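Long-range contacts in hypothetical aldose 1-epimerase (Klebsiella pneumoniae subsp. pneumoniae MGH 78578, PDB 3TY1), which probably binds carbohydrate, as a member of the galactose mutarotase-like superfamily, although its substrate and any epimerase activity remain unproven: residues Y119-H124 with Q131-H136; Q207-S212 with S320-V325; F261-L266 with P296-W301; A275-K280 with T313-G318. One frame throughout, in Å; residues are numbered along the deposited sequence.

How the contacts relate
From the N terminus, contact 1 closes first: the end of the 126-128/131-133 hairpin and the residues after it pack back on the loop following strand 114-119. Contact 2 opens later, on strand 204-214, and closes the longest loop at 320-325; contacts 3 and 4 both fall within that span. These two cross, their segments alternating along the chain. Contact 3 pairs neighbouring strands of one sheet, whereas contact 4 joins that sheet to the large antiparallel one across the interior. Contacts 1 and 2 meet where Tyr119 runs beside Gln207 and Tyr210 of strand 204-214, and both reach the same sulfate; Tyr321 links contact 2 to contact 3.

Contact 1: residues Y119-H124 with Q131-H136; sequences YEWTGH and QIYTLH. With SO4 (sulfate ion), chain L.
Tyr133 leans its edge on the face of the Trp121 indole, a T-shaped pair with the planes at 83° and CD1 of Tyr133 3.8 Å from CG of Trp121. Its CB also sits over the five-membered ring as a CH-pi contact, while its hydroxyl turns to Arg329 and Asp129. Thr134 comes next and offers its carbonyl at the indole edge: Trp121 NE1 donates to Thr134 O over 2.8 Å, in the carbonyl plane and on a lone pair, so the buried indole is held by face and rim together. Leu135 lays CD1 3.8 Å from CA of His124. At His136 the backbone N gives a 3.0 Å bond to Gly123 O, approaching from above the carbonyl plane, and ND1 takes a weak bond from Gly123 N. His136 NE2 donates to O3 of a sulfate (2.6 Å) that also accepts from His211 NE2. This ion, probably from the crystallisation liquor, may mark the pocket where galactose mutarotase-like proteins bind their sugar.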
loop_
_atom_site.group_PDB
_atom_site.type_symbol
_atom_site.label_atom_id
_atom_site.label_comp_id
_atom_site.label_asym_id
_atom_site.label_seq_id
_atom_site.Cartn_x
_atom_site.Cartn_y
_atom_site.Cartn_z
ATOM N N TYR A 119 -13.953 -4.614 12.538
ATOM C CA TYR A 119 -15.039 -5.436 13.120
ATOM C C TYR A 119 -15.033 -6.872 12.621
ATOM O O TYR A 119 -15.560 -7.765 13.279
ATOM C CB TYR A 119 -16.402 -4.808 12.834
ATOM C CG TYR A 119 -16.640 -3.542 13.607
ATOM C CD1 TYR A 119 -16.094 -2.327 13.190
ATOM C CD2 TYR A 119 -17.433 -3.544 14.775
ATOM C CE1 TYR A 119 -16.306 -1.160 13.910
ATOM C CE2 TYR A 119 -17.672 -2.359 15.495
ATOM C CZ TYR A 119 -17.084 -1.173 15.060
ATOM O OH TYR A 119 -17.294 0.002 15.742
ATOM N N GLU A 120 -14.427 -7.114 11.468
ATOM C CA GLU A 120 -14.371 -8.477 10.908
ATOM C C GLU A 120 -13.591 -9.429 11.851
ATOM O O GLU A 120 -13.944 -10.613 12.005
ATOM C CB GLU A 120 -13.793 -8.436 9.489
ATOM C CG GLU A 120 -14.115 -9.671 8.672
ATOM C CD GLU A 120 -13.412 -9.730 7.326
ATOM O OE1 GLU A 120 -13.205 -8.677 6.688
ATOM O OE2 GLU A 120 -13.122 -10.860 6.871
ATOM N N TRP A 121 -12.545 -8.903 12.482
ATOM C CA TRP A 121 -11.840 -9.595 13.572
ATOM C C TRP A 121 -11.099 -8.568 14.410
ATOM O O TRP A 121 -11.041 -7.392 14.044
ATOM C CB TRP A 121 -10.875 -10.692 13.076
ATOM C CG TRP A 121 -9.685 -10.178 12.429
ATOM C CD1 TRP A 121 -8.491 -9.902 13.024
ATOM C CD2 TRP A 121 -9.563 -9.785 11.073
ATOM N NE1 TRP A 121 -7.626 -9.383 12.119
ATOM C CE2 TRP A 121 -8.261 -9.273 10.910
ATOM C CE3 TRP A 121 -10.428 -9.805 9.973
ATOM C CZ2 TRP A 121 -7.790 -8.778 9.681
ATOM C CZ3 TRP A 121 -9.972 -9.319 8.761
ATOM C CH2 TRP A 121 -8.654 -8.810 8.623
ATOM N N THR A 122 -10.514 -9.031 15.510
ATOM C CA THR A 122 -9.764 -8.181 16.417
ATOM C C THR A 122 -8.676 -8.983 17.131
ATOM O O THR A 122 -8.535 -10.181 16.946
ATOM C CB THR A 122 -10.712 -7.540 17.476
ATOM O OG1 THR A 122 -10.085 -6.395 18.028
ATOM C CG2 THR A 122 -11.120 -8.563 18.596
ATOM N N GLY A 123 -7.883 -8.288 17.933
ATOM C CA GLY A 123 -6.948 -8.940 18.828
ATOM C C GLY A 123 -5.559 -9.154 18.269
ATOM O O GLY A 123 -5.266 -8.795 17.114
ATOM N N HIS A 124 -4.711 -9.772 19.083
ATOM C CA HIS A 124 -3.330 -10.041 18.677
ATOM C C HIS A 124 -3.314 -10.911 17.412
ATOM O O HIS A 124 -4.239 -11.680 17.178
ATOM C CB HIS A 124 -2.560 -10.750 19.782
ATOM C CG HIS A 124 -2.311 -9.914 20.988
ATOM N ND1 HIS A 124 -1.892 -10.458 22.180
ATOM C CD2 HIS A 124 -2.426 -8.582 21.199
ATOM C CE1 HIS A 124 -1.729 -9.494 23.065
ATOM N NE2 HIS A 124 -2.036 -8.348 22.491
ATOM N N GLN A 131 -4.018 -17.982 6.523
ATOM C CA GLN A 131 -4.017 -16.508 6.388
ATOM C C GLN A 131 -3.583 -15.791 7.645
ATOM O O GLN A 131 -3.766 -16.290 8.749
ATOM C CB GLN A 131 -5.421 -16.011 5.967
ATOM C CG GLN A 131 -6.376 -15.599 7.075
ATOM C CD GLN A 131 -7.614 -14.864 6.540
ATOM O OE1 GLN A 131 -8.277 -15.331 5.625
ATOM N NE2 GLN A 131 -7.918 -13.715 7.125
ATOM N N ILE A 132 -3.068 -14.582 7.467
ATOM C CA ILE A 132 -2.638 -13.783 8.610
ATOM C C ILE A 132 -3.802 -12.917 9.050
ATOM O O ILE A 132 -4.268 -12.088 8.289
ATOM C CB ILE A 132 -1.451 -12.887 8.277
ATOM C CG1 ILE A 132 -0.240 -13.710 7.820
ATOM C CG2 ILE A 132 -1.047 -12.067 9.512
ATOM C CD1 ILE A 132 0.905 -12.854 7.206
ATOM N N TYR A 133 -4.247 -13.104 10.282
ATOM C CA TYR A 133 -5.189 -12.209 10.919
ATOM C C TYR A 133 -4.345 -11.174 11.599
ATOM O O TYR A 133 -3.678 -11.479 12.569
ATOM C CB TYR A 133 -6.019 -12.964 11.953
ATOM C CG TYR A 133 -7.040 -13.866 11.318
ATOM C CD1 TYR A 133 -8.280 -13.373 10.948
ATOM C CD2 TYR A 133 -6.753 -15.216 11.081
ATOM C CE1 TYR A 133 -9.233 -14.187 10.360
ATOM C CE2 TYR A 133 -7.693 -16.052 10.500
ATOM C CZ TYR A 133 -8.927 -15.534 10.135
ATOM O OH TYR A 133 -9.853 -16.344 9.562
ATOM N N THR A 134 -4.379 -9.955 11.086
ATOM C CA THR A 134 -3.494 -8.896 11.526
ATOM C C THR A 134 -4.019 -8.203 12.782
ATOM O O THR A 134 -5.216 -8.209 13.050
ATOM C CB THR A 134 -3.261 -7.908 10.384
ATOM O OG1 THR A 134 -4.526 -7.397 9.942
ATOM C CG2 THR A 134 -2.542 -8.632 9.213
ATOM N N LEU A 135 -3.095 -7.609 13.533
ATOM C CA LEU A 135 -3.383 -6.979 14.808
ATOM C C LEU A 135 -4.563 -6.004 14.757
ATOM O O LEU A 135 -4.508 -4.950 14.092
ATOM C CB LEU A 135 -2.144 -6.215 15.327
ATOM C CG LEU A 135 -2.296 -5.452 16.655
ATOM C CD1 LEU A 135 -2.688 -6.375 17.820
ATOM C CD2 LEU A 135 -0.969 -4.752 16.999
ATOM N N HIS A 136 -5.603 -6.335 15.493
ATOM C CA HIS A 136 -6.750 -5.430 15.722
ATOM C C HIS A 136 -7.604 -5.090 14.525
ATOM O O HIS A 136 -8.305 -4.072 14.530
ATOM C CB HIS A 136 -6.302 -4.141 16.480
ATOM C CG HIS A 136 -5.916 -4.409 17.893
ATOM N ND1 HIS A 136 -6.577 -5.339 18.664
ATOM C CD2 HIS A 136 -4.972 -3.850 18.698
ATOM C CE1 HIS A 136 -6.049 -5.364 19.872
ATOM N NE2 HIS A 136 -5.081 -4.465 19.926
HETATM S S SO4 L . -2.175 -3.507 22.273
HETATM O O1 SO4 L . -1.416 -2.256 22.172
HETATM O O2 SO4 L . -2.342 -3.895 23.691
HETATM O O3 SO4 L . -3.498 -3.365 21.657
HETATM O O4 SO4 L . -1.438 -4.546 21.552
#

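Contact 2: residues Q207-S212 with S320-V325; sequences QIIYHS and SYAYPV. With SO4 (sulfate ion), chain L.
Gln207 and Val325 cross at about a right angle, and the amide of Gln207 works in two directions. CG stands anti to the carbonyl carbon (chi1 -57°) and the chain runs on extended, carrying the amide out to the 320-325 loop. There Gln207 NE2 donates to Ser320 OG over 2.9 Å, with the serine oxygen close to the amide plane and the bond fairly straight at 160°. The same nitrogen donates to a water, which in turn donates to Tyr323 O at 2.8 Å, so NE2 is gripped twice. OE1 of Gln207 lies 3.4 Å from CG2 of Val325 and accepts from Thr122 N, which fixes the amide's flip; Ser320 OG is also bonded to Glu328. Two residues along, on the same side of the strand, Ile209 has CG1 anti to the carbonyl carbon and lays CG1 3.6 Å from Ser320 O, with CD1 reaching on toward Tyr321 O and Ala322. Further along the strand, His211 NE2 donates to O3 (2.8 Å) of the sulfate shared with His136. In this supersandwich fold, the loop leaving strand 311-318 thus lies against strand 204-214 before entering helix 325-330 at Pro324, its N-cap.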
loop_
_atom_site.group_PDB
_atom_site.type_symbol
_atom_site.label_atom_id
_atom_site.label_comp_id
_atom_site.label_asym_id
_atom_site.label_seq_id
_atom_site.Cartn_x
_atom_site.Cartn_y
_atom_site.Cartn_z
ATOM N N GLN A 207 -16.081 -9.106 15.754
ATOM C CA GLN A 207 -15.477 -8.803 17.037
ATOM C C GLN A 207 -15.171 -7.312 17.102
ATOM O O GLN A 207 -14.829 -6.718 16.082
ATOM C CB GLN A 207 -14.156 -9.526 17.226
ATOM C CG GLN A 207 -14.174 -11.031 17.111
ATOM C CD GLN A 207 -12.776 -11.571 17.163
ATOM O OE1 GLN A 207 -12.090 -11.620 16.129
ATOM N NE2 GLN A 207 -12.315 -11.948 18.373
ATOM N N ILE A 208 -15.232 -6.721 18.292
ATOM C CA ILE A 208 -14.837 -5.295 18.442
ATOM C C ILE A 208 -14.295 -5.008 19.827
ATOM O O ILE A 208 -14.837 -5.480 20.796
ATOM C CB ILE A 208 -16.019 -4.335 18.102
ATOM C CG1 ILE A 208 -15.658 -2.836 18.231
ATOM C CG2 ILE A 208 -17.280 -4.678 18.943
ATOM C CD1 ILE A 208 -14.535 -2.356 17.276
ATOM N N ILE A 209 -13.227 -4.199 19.897
ATOM C CA ILE A 209 -12.716 -3.669 21.139
ATOM C C ILE A 209 -12.638 -2.149 20.907
ATOM O O ILE A 209 -12.047 -1.710 19.893
ATOM C CB ILE A 209 -11.295 -4.244 21.480
ATOM C CG1 ILE A 209 -11.335 -5.757 21.659
ATOM C CG2 ILE A 209 -10.720 -3.532 22.701
ATOM C CD1 ILE A 209 -9.991 -6.411 21.955
ATOM N N TYR A 210 -13.251 -1.362 21.805
ATOM C CA TYR A 210 -13.146 0.097 21.813
ATOM C C TYR A 210 -11.903 0.439 22.643
ATOM O O TYR A 210 -11.959 0.603 23.872
ATOM C CB TYR A 210 -14.434 0.708 22.356
ATOM C CG TYR A 210 -15.514 0.706 21.299
ATOM C CD1 TYR A 210 -16.265 -0.415 21.033
ATOM C CD2 TYR A 210 -15.720 1.833 20.502
ATOM C CE1 TYR A 210 -17.216 -0.409 20.006
ATOM C CE2 TYR A 210 -16.652 1.855 19.560
ATOM C CZ TYR A 210 -17.409 0.735 19.292
ATOM O OH TYR A 210 -18.319 0.787 18.271
ATOM N N HIS A 211 -10.771 0.512 21.959
ATOM C CA HIS A 211 -9.460 0.569 22.570
ATOM C C HIS A 211 -9.189 2.021 22.952
ATOM O O HIS A 211 -8.759 2.829 22.122
ATOM C CB HIS A 211 -8.459 0.004 21.538
ATOM C CG HIS A 211 -7.146 -0.424 22.090
ATOM N ND1 HIS A 211 -6.339 0.413 22.827
ATOM C CD2 HIS A 211 -6.435 -1.566 21.903
ATOM C CE1 HIS A 211 -5.192 -0.196 23.078
ATOM N NE2 HIS A 211 -5.229 -1.406 22.544
ATOM N N SER A 212 -9.463 2.352 24.208
ATOM C CA SER A 212 -9.482 3.753 24.670
ATOM C C SER A 212 -8.267 4.021 25.543
ATOM O O SER A 212 -8.067 3.338 26.562
ATOM C CB SER A 212 -10.814 4.023 25.365
ATOM O OG SER A 212 -11.929 3.550 24.565
ATOM N N SER A 320 -14.687 -9.095 22.796
ATOM C CA SER A 320 -13.574 -10.027 22.964
ATOM C C SER A 320 -12.475 -9.441 23.833
ATOM O O SER A 320 -12.367 -8.212 24.042
ATOM C CB SER A 320 -12.960 -10.398 21.591
ATOM O OG SER A 320 -13.500 -11.573 21.038
ATOM N N TYR A 321 -11.670 -10.357 24.361
ATOM C CA TYR A 321 -10.389 -10.026 24.949
ATOM C C TYR A 321 -9.400 -9.972 23.787
ATOM O O TYR A 321 -9.736 -10.288 22.644
ATOM C CB TYR A 321 -9.962 -11.047 26.023
ATOM C CG TYR A 321 -10.876 -11.046 27.222
ATOM C CD1 TYR A 321 -11.035 -9.893 28.016
ATOM C CD2 TYR A 321 -11.587 -12.182 27.582
ATOM C CE1 TYR A 321 -11.884 -9.918 29.160
ATOM C CE2 TYR A 321 -12.432 -12.197 28.685
ATOM C CZ TYR A 321 -12.584 -11.068 29.472
ATOM O OH TYR A 321 -13.441 -11.099 30.573
ATOM N N ALA A 322 -8.175 -9.552 24.090
ATOM C CA ALA A 322 -7.177 -9.295 23.068
ATOM C C ALA A 322 -6.393 -10.511 22.574
ATOM O O ALA A 322 -5.427 -10.358 21.792
ATOM C CB ALA A 322 -6.204 -8.168 23.566
ATOM N N TYR A 323 -6.770 -11.708 23.024
ATOM C CA TYR A 323 -6.195 -12.930 22.469
ATOM C C TYR A 323 -6.515 -13.022 20.981
ATOM O O TYR A 323 -7.424 -12.359 20.525
ATOM C CB TYR A 323 -6.716 -14.187 23.164
ATOM C CG TYR A 323 -6.401 -14.264 24.632
ATOM C CD1 TYR A 323 -5.110 -14.490 25.067
ATOM C CD2 TYR A 323 -7.408 -14.102 25.596
ATOM C CE1 TYR A 323 -4.816 -14.563 26.428
ATOM C CE2 TYR A 323 -7.125 -14.170 26.958
ATOM C CZ TYR A 323 -5.823 -14.394 27.360
ATOM O OH TYR A 323 -5.505 -14.454 28.687
ATOM N N PRO A 324 -5.745 -13.826 20.211
ATOM C CA PRO A 324 -6.017 -13.982 18.789
ATOM C C PRO A 324 -7.374 -14.612 18.502
ATOM O O PRO A 324 -7.965 -15.241 19.374
ATOM C CB PRO A 324 -4.882 -14.888 18.294
ATOM C CG PRO A 324 -3.827 -14.791 19.302
ATOM C CD PRO A 324 -4.522 -14.543 20.609
ATOM N N VAL A 325 -7.844 -14.427 17.284
ATOM C CA VAL A 325 -9.163 -14.883 16.862
ATOM C C VAL A 325 -9.368 -16.398 17.045
ATOM O O VAL A 325 -10.501 -16.835 17.287
ATOM C CB VAL A 325 -9.458 -14.429 15.411
ATOM C CG1 VAL A 325 -8.519 -15.156 14.414
ATOM C CG2 VAL A 325 -10.929 -14.627 15.074
HETATM S S SO4 L . -2.175 -3.507 22.273
HETATM O O1 SO4 L . -1.416 -2.256 22.172
HETATM O O2 SO4 L . -2.342 -3.895 23.691
HETATM O O3 SO4 L . -3.498 -3.365 21.657
HETATM O O4 SO4 L . -1.438 -4.546 21.552
HETATM O O HOH W 1 -9.434 -12.084 18.527
#

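Contact 3: residues F261-L266 with P296-W301; sequences FNIQPL and PVLTLW
Two neighbouring antiparallel strands of a mixed sheet in the supersandwich fold, 261-265 and 297-301, make up this contact. Phe261 with Leu300 and Ile263 with Leu298 are hydrogen-bonded pairs; Asn262 with Thr299, between them, is a non-hydrogen-bonded pair. The first pair is regular, Leu300 N reaching Phe261 O at 2.9 Å along a nearly straight line (173°). In the second, Ile263 N meets Leu298 O at 2.8 Å nearly along the C=O axis, but the return bond from Leu298 N to Ile263 O stretches to 3.2 Å and comes from above the carbonyl plane. Ile263 O accepts from Tyr321 OH as well. On the apolar face Ile263 and Leu298 lie side by side, CB to CB 4.0 Å, while CD1 of Ile263 reaches obliquely to CB of Leu300; Phe225 covers all three. On the other face, where Tyr321 packs on both, Asn262 and Thr299 point the same way, and a water donating to Asn262 OD1 lies 2.8 Å from Thr299 OG1. Over these pairs one side is therefore apolar and the other joined through water; the ladder stops at Pro265, which has no N-H to donate, and a water joins Gln264 OE1 to Pro296 O there instead.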
loop_
_atom_site.group_PDB
_atom_site.type_symbol
_atom_site.label_atom_id
_atom_site.label_comp_id
_atom_site.label_asym_id
_atom_site.label_seq_id
_atom_site.Cartn_x
_atom_site.Cartn_y
_atom_site.Cartn_z
ATOM N N PHE A 261 -4.943 -7.160 31.929
ATOM C CA PHE A 261 -5.867 -7.907 32.776
ATOM C C PHE A 261 -7.203 -8.028 32.081
ATOM O O PHE A 261 -7.704 -7.061 31.424
ATOM C CB PHE A 261 -6.005 -7.247 34.151
ATOM C CG PHE A 261 -4.691 -7.145 34.886
ATOM C CD1 PHE A 261 -4.217 -8.217 35.636
ATOM C CD2 PHE A 261 -3.900 -6.012 34.770
ATOM C CE1 PHE A 261 -2.976 -8.147 36.276
ATOM C CE2 PHE A 261 -2.667 -5.932 35.414
ATOM C CZ PHE A 261 -2.218 -6.997 36.179
ATOM N N ASN A 262 -7.760 -9.224 32.193
ATOM C CA ASN A 262 -9.054 -9.535 31.632
ATOM C C ASN A 262 -10.108 -9.450 32.703
ATOM O O ASN A 262 -10.015 -10.174 33.689
ATOM C CB ASN A 262 -9.024 -10.920 31.037
ATOM C CG ASN A 262 -8.076 -11.028 29.868
ATOM O OD1 ASN A 262 -7.989 -10.121 29.028
ATOM N ND2 ASN A 262 -7.387 -12.171 29.780
ATOM N N ILE A 263 -11.126 -8.630 32.465
ATOM C CA ILE A 263 -12.162 -8.309 33.440
ATOM C C ILE A 263 -13.555 -8.738 32.988
ATOM O O ILE A 263 -13.888 -8.649 31.804
ATOM C CB ILE A 263 -12.200 -6.786 33.722
ATOM C CG1 ILE A 263 -10.934 -6.361 34.491
ATOM C CG2 ILE A 263 -13.528 -6.392 34.501
ATOM C CD1 ILE A 263 -10.574 -4.865 34.441
ATOM N N GLN A 264 -14.329 -9.251 33.955
ATOM C CA GLN A 264 -15.754 -9.501 33.763
ATOM C C GLN A 264 -16.471 -8.418 34.566
ATOM O O GLN A 264 -16.531 -8.461 35.813
ATOM C CB GLN A 264 -16.170 -10.917 34.163
ATOM C CG GLN A 264 -16.637 -11.748 32.961
ATOM C CD GLN A 264 -17.862 -11.132 32.262
ATOM O OE1 GLN A 264 -18.676 -10.435 32.888
ATOM N NE2 GLN A 264 -17.991 -11.390 30.962
ATOM N N PRO A 265 -17.002 -7.404 33.875
ATOM C CA PRO A 265 -17.615 -6.280 34.613
ATOM C C PRO A 265 -19.006 -6.572 35.185
ATOM O O PRO A 265 -19.674 -7.451 34.696
ATOM C CB PRO A 265 -17.741 -5.202 33.543
ATOM C CG PRO A 265 -17.925 -5.970 32.299
ATOM C CD PRO A 265 -17.017 -7.147 32.430
ATOM N N LEU A 266 -19.387 -5.841 36.234
ATOM C CA LEU A 266 -20.766 -5.838 36.769
ATOM C C LEU A 266 -21.489 -4.656 36.126
ATOM O O LEU A 266 -20.851 -3.698 35.674
ATOM C CB LEU A 266 -20.751 -5.677 38.276
ATOM C CG LEU A 266 -20.184 -6.866 39.040
ATOM C CD1 LEU A 266 -19.843 -6.426 40.457
ATOM C CD2 LEU A 266 -21.185 -8.047 39.000
ATOM N N PRO A 296 -19.676 -7.123 26.375
ATOM C CA PRO A 296 -19.713 -7.841 27.660
ATOM C C PRO A 296 -18.456 -7.956 28.482
ATOM O O PRO A 296 -18.569 -8.261 29.678
ATOM C CB PRO A 296 -20.248 -9.244 27.278
ATOM C CG PRO A 296 -20.584 -9.178 25.854
ATOM C CD PRO A 296 -19.821 -8.060 25.258
ATOM N N VAL A 297 -17.280 -7.736 27.884
ATOM C CA VAL A 297 -16.002 -7.901 28.559
ATOM C C VAL A 297 -15.202 -6.623 28.553
ATOM O O VAL A 297 -15.539 -5.684 27.835
ATOM C CB VAL A 297 -15.174 -9.085 27.985
ATOM C CG1 VAL A 297 -15.979 -10.409 28.218
ATOM C CG2 VAL A 297 -14.784 -8.878 26.525
ATOM N N LEU A 298 -14.189 -6.592 29.411
ATOM C CA LEU A 298 -13.339 -5.414 29.572
ATOM C C LEU A 298 -11.877 -5.819 29.697
ATOM O O LEU A 298 -11.545 -6.748 30.422
ATOM C CB LEU A 298 -13.790 -4.629 30.805
ATOM C CG LEU A 298 -13.073 -3.323 31.169
ATOM C CD1 LEU A 298 -13.287 -2.310 30.085
ATOM C CD2 LEU A 298 -13.679 -2.799 32.487
ATOM N N THR A 299 -11.011 -5.114 28.984
ATOM C CA THR A 299 -9.562 -5.318 29.072
ATOM C C THR A 299 -8.934 -4.065 29.639
ATOM O O THR A 299 -9.295 -2.937 29.238
ATOM C CB THR A 299 -8.959 -5.616 27.667
ATOM O OG1 THR A 299 -9.524 -6.821 27.155
ATOM C CG2 THR A 299 -7.409 -5.733 27.710
ATOM N N LEU A 300 -8.006 -4.266 30.566
ATOM C CA LEU A 300 -7.238 -3.196 31.186
ATOM C C LEU A 300 -5.801 -3.392 30.699
ATOM O O LEU A 300 -5.186 -4.418 30.975
ATOM C CB LEU A 300 -7.312 -3.340 32.712
ATOM C CG LEU A 300 -6.472 -2.367 33.559
ATOM C CD1 LEU A 300 -6.827 -0.883 33.290
ATOM C CD2 LEU A 300 -6.578 -2.699 35.048
ATOM N N TRP A 301 -5.278 -2.408 29.969
ATOM C CA TRP A 301 -3.939 -2.446 29.415
ATOM C C TRP A 301 -3.141 -1.438 30.235
ATOM O O TRP A 301 -3.453 -0.267 30.195
ATOM C CB TRP A 301 -3.994 -2.065 27.902
ATOM C CG TRP A 301 -2.695 -1.864 27.231
ATOM C CD1 TRP A 301 -1.601 -2.680 27.297
ATOM C CD2 TRP A 301 -2.336 -0.777 26.362
ATOM N NE1 TRP A 301 -0.583 -2.161 26.527
ATOM C CE2 TRP A 301 -1.017 -1.017 25.918
ATOM C CE3 TRP A 301 -3.020 0.353 25.878
ATOM C CZ2 TRP A 301 -0.334 -0.124 25.067
ATOM C CZ3 TRP A 301 -2.364 1.213 24.989
ATOM C CH2 TRP A 301 -1.024 0.960 24.602
HETATM O O HOH W 2 -7.474 -8.677 26.712
HETATM O O HOH W 3 -20.574 -8.975 31.027
#

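Contact 4: residues A275-K280 with T313-G318; sequences AAVVNK and TGIEPG
Ile315 has CG1 anti to the carbonyl carbon (chi1 -61°) and CD1 fully extended beyond it (chi2 179°), so a straight arm reaches across to strand 275-278 while CG2 branches off beside the carbonyl carbon. The two branches divide the work. CG2 meets CB of Ala275 at 3.9 Å, and CD1 rides over the backbone, 3.8 Å from both the carbonyl carbon of Ala276 and the N of Val277. Val277 comes in obliquely with CG1 in the crowded position between N and the carbonyl carbon (chi1 53°), which brings that methyl 4.1 Å from CD1 of Ile315. Its other methyl, CG2, lies 4.3 Å from CG2 of Thr313, whose hydroxyl is bonded to Tyr249 and to the carbonyl of Trp301. The axes of strands 275-278 and 313-318 run antiparallel, 8.5 Å apart at closest approach, with no hydrogen bond between the strands: they belong to different sheets, and Phe214 and Phe225 flank the seam. With only methyls and backbone meeting, dispersion and apolar burial alone join the two layers here.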
loop_
_atom_site.group_PDB
_atom_site.type_symbol
_atom_site.label_atom_id
_atom_site.label_comp_id
_atom_site.label_asym_id
_atom_site.label_seq_id
_atom_site.Cartn_x
_atom_site.Cartn_y
_atom_site.Cartn_z
ATOM N N ALA A 275 -16.374 2.566 33.875
ATOM C CA ALA A 275 -14.971 2.368 34.210
ATOM C C ALA A 275 -14.245 3.696 34.073
ATOM O O ALA A 275 -14.626 4.560 33.235
ATOM C CB ALA A 275 -14.363 1.320 33.288
ATOM N N ALA A 276 -13.182 3.862 34.837
ATOM C CA ALA A 276 -12.484 5.158 34.842
ATOM C C ALA A 276 -11.014 5.057 35.279
ATOM O O ALA A 276 -10.624 4.116 35.987
ATOM C CB ALA A 276 -13.248 6.130 35.770
ATOM N N VAL A 277 -10.215 6.009 34.810
ATOM C CA VAL A 277 -8.879 6.231 35.282
ATOM C C VAL A 277 -8.876 7.625 35.897
ATOM O O VAL A 277 -9.409 8.578 35.333
ATOM C CB VAL A 277 -7.798 6.058 34.215
ATOM C CG1 VAL A 277 -8.072 6.912 32.962
ATOM C CG2 VAL A 277 -6.427 6.421 34.818
ATOM N N VAL A 278 -8.332 7.725 37.099
ATOM C CA VAL A 278 -8.301 8.976 37.823
ATOM C C VAL A 278 -6.882 9.191 38.340
ATOM O O VAL A 278 -6.142 8.235 38.588
ATOM C CB VAL A 278 -9.343 8.986 38.946
ATOM C CG1 VAL A 278 -10.747 8.698 38.389
ATOM C CG2 VAL A 278 -8.981 7.979 40.066
ATOM N N ASN A 279 -6.490 10.450 38.457
ATOM C CA ASN A 279 -5.162 10.772 38.941
ATOM C C ASN A 279 -5.050 10.498 40.458
ATOM O O ASN A 279 -6.029 10.122 41.091
ATOM C CB ASN A 279 -4.771 12.171 38.503
ATOM C CG ASN A 279 -5.500 13.285 39.233
ATOM O OD1 ASN A 279 -6.449 13.070 40.008
ATOM N ND2 ASN A 279 -5.029 14.509 38.998
ATOM N N LYS A 280 -3.868 10.672 41.016
ATOM C CA LYS A 280 -3.615 10.349 42.430
ATOM C C LYS A 280 -4.410 11.236 43.398
ATOM O O LYS A 280 -4.957 10.743 44.404
ATOM C CB LYS A 280 -2.110 10.439 42.722
ATOM C CG LYS A 280 -1.674 9.933 44.109
ATOM C CD LYS A 280 -0.221 10.293 44.358
ATOM C CE LYS A 280 0.151 10.093 45.832
ATOM N NZ LYS A 280 0.045 8.659 46.218
ATOM N N THR A 313 -2.499 3.933 29.513
ATOM C CA THR A 313 -3.367 2.840 29.884
ATOM C C THR A 313 -4.538 2.770 28.932
ATOM O O THR A 313 -5.076 3.792 28.467
ATOM C CB THR A 313 -3.874 2.952 31.376
ATOM O OG1 THR A 313 -4.621 1.765 31.730
ATOM C CG2 THR A 313 -4.747 4.169 31.564
ATOM N N GLY A 314 -4.936 1.548 28.630
ATOM C CA GLY A 314 -6.119 1.293 27.802
ATOM C C GLY A 314 -7.227 0.802 28.666
ATOM O O GLY A 314 -7.005 -0.125 29.489
ATOM N N ILE A 315 -8.412 1.398 28.520
ATOM C CA ILE A 315 -9.665 0.876 29.144
ATOM C C ILE A 315 -10.439 0.418 27.934
ATOM O O ILE A 315 -10.866 1.247 27.136
ATOM C CB ILE A 315 -10.439 1.947 29.891
ATOM C CG1 ILE A 315 -9.584 2.523 31.026
ATOM C CG2 ILE A 315 -11.732 1.349 30.457
ATOM C CD1 ILE A 315 -10.293 3.655 31.822
ATOM N N GLU A 316 -10.552 -0.888 27.743
ATOM C CA GLU A 316 -10.961 -1.449 26.456
ATOM C C GLU A 316 -12.171 -2.346 26.507
ATOM O O GLU A 316 -12.051 -3.595 26.583
ATOM C CB GLU A 316 -9.762 -2.205 25.857
ATOM C CG GLU A 316 -8.419 -1.470 25.957
ATOM C CD GLU A 316 -7.271 -2.238 25.388
ATOM O OE1 GLU A 316 -7.482 -3.334 24.815
ATOM O OE2 GLU A 316 -6.133 -1.732 25.534
ATOM N N PRO A 317 -13.347 -1.739 26.486
ATOM C CA PRO A 317 -14.542 -2.570 26.487
ATOM C C PRO A 317 -14.672 -3.257 25.142
ATOM O O PRO A 317 -14.341 -2.670 24.110
ATOM C CB PRO A 317 -15.679 -1.588 26.748
ATOM C CG PRO A 317 -15.111 -0.253 26.594
ATOM C CD PRO A 317 -13.646 -0.318 26.657
ATOM N N GLY A 318 -15.093 -4.508 25.161
ATOM C CA GLY A 318 -15.182 -5.253 23.946
ATOM C C GLY A 318 -16.122 -6.419 23.976
ATOM O O GLY A 318 -16.684 -6.765 25.041
#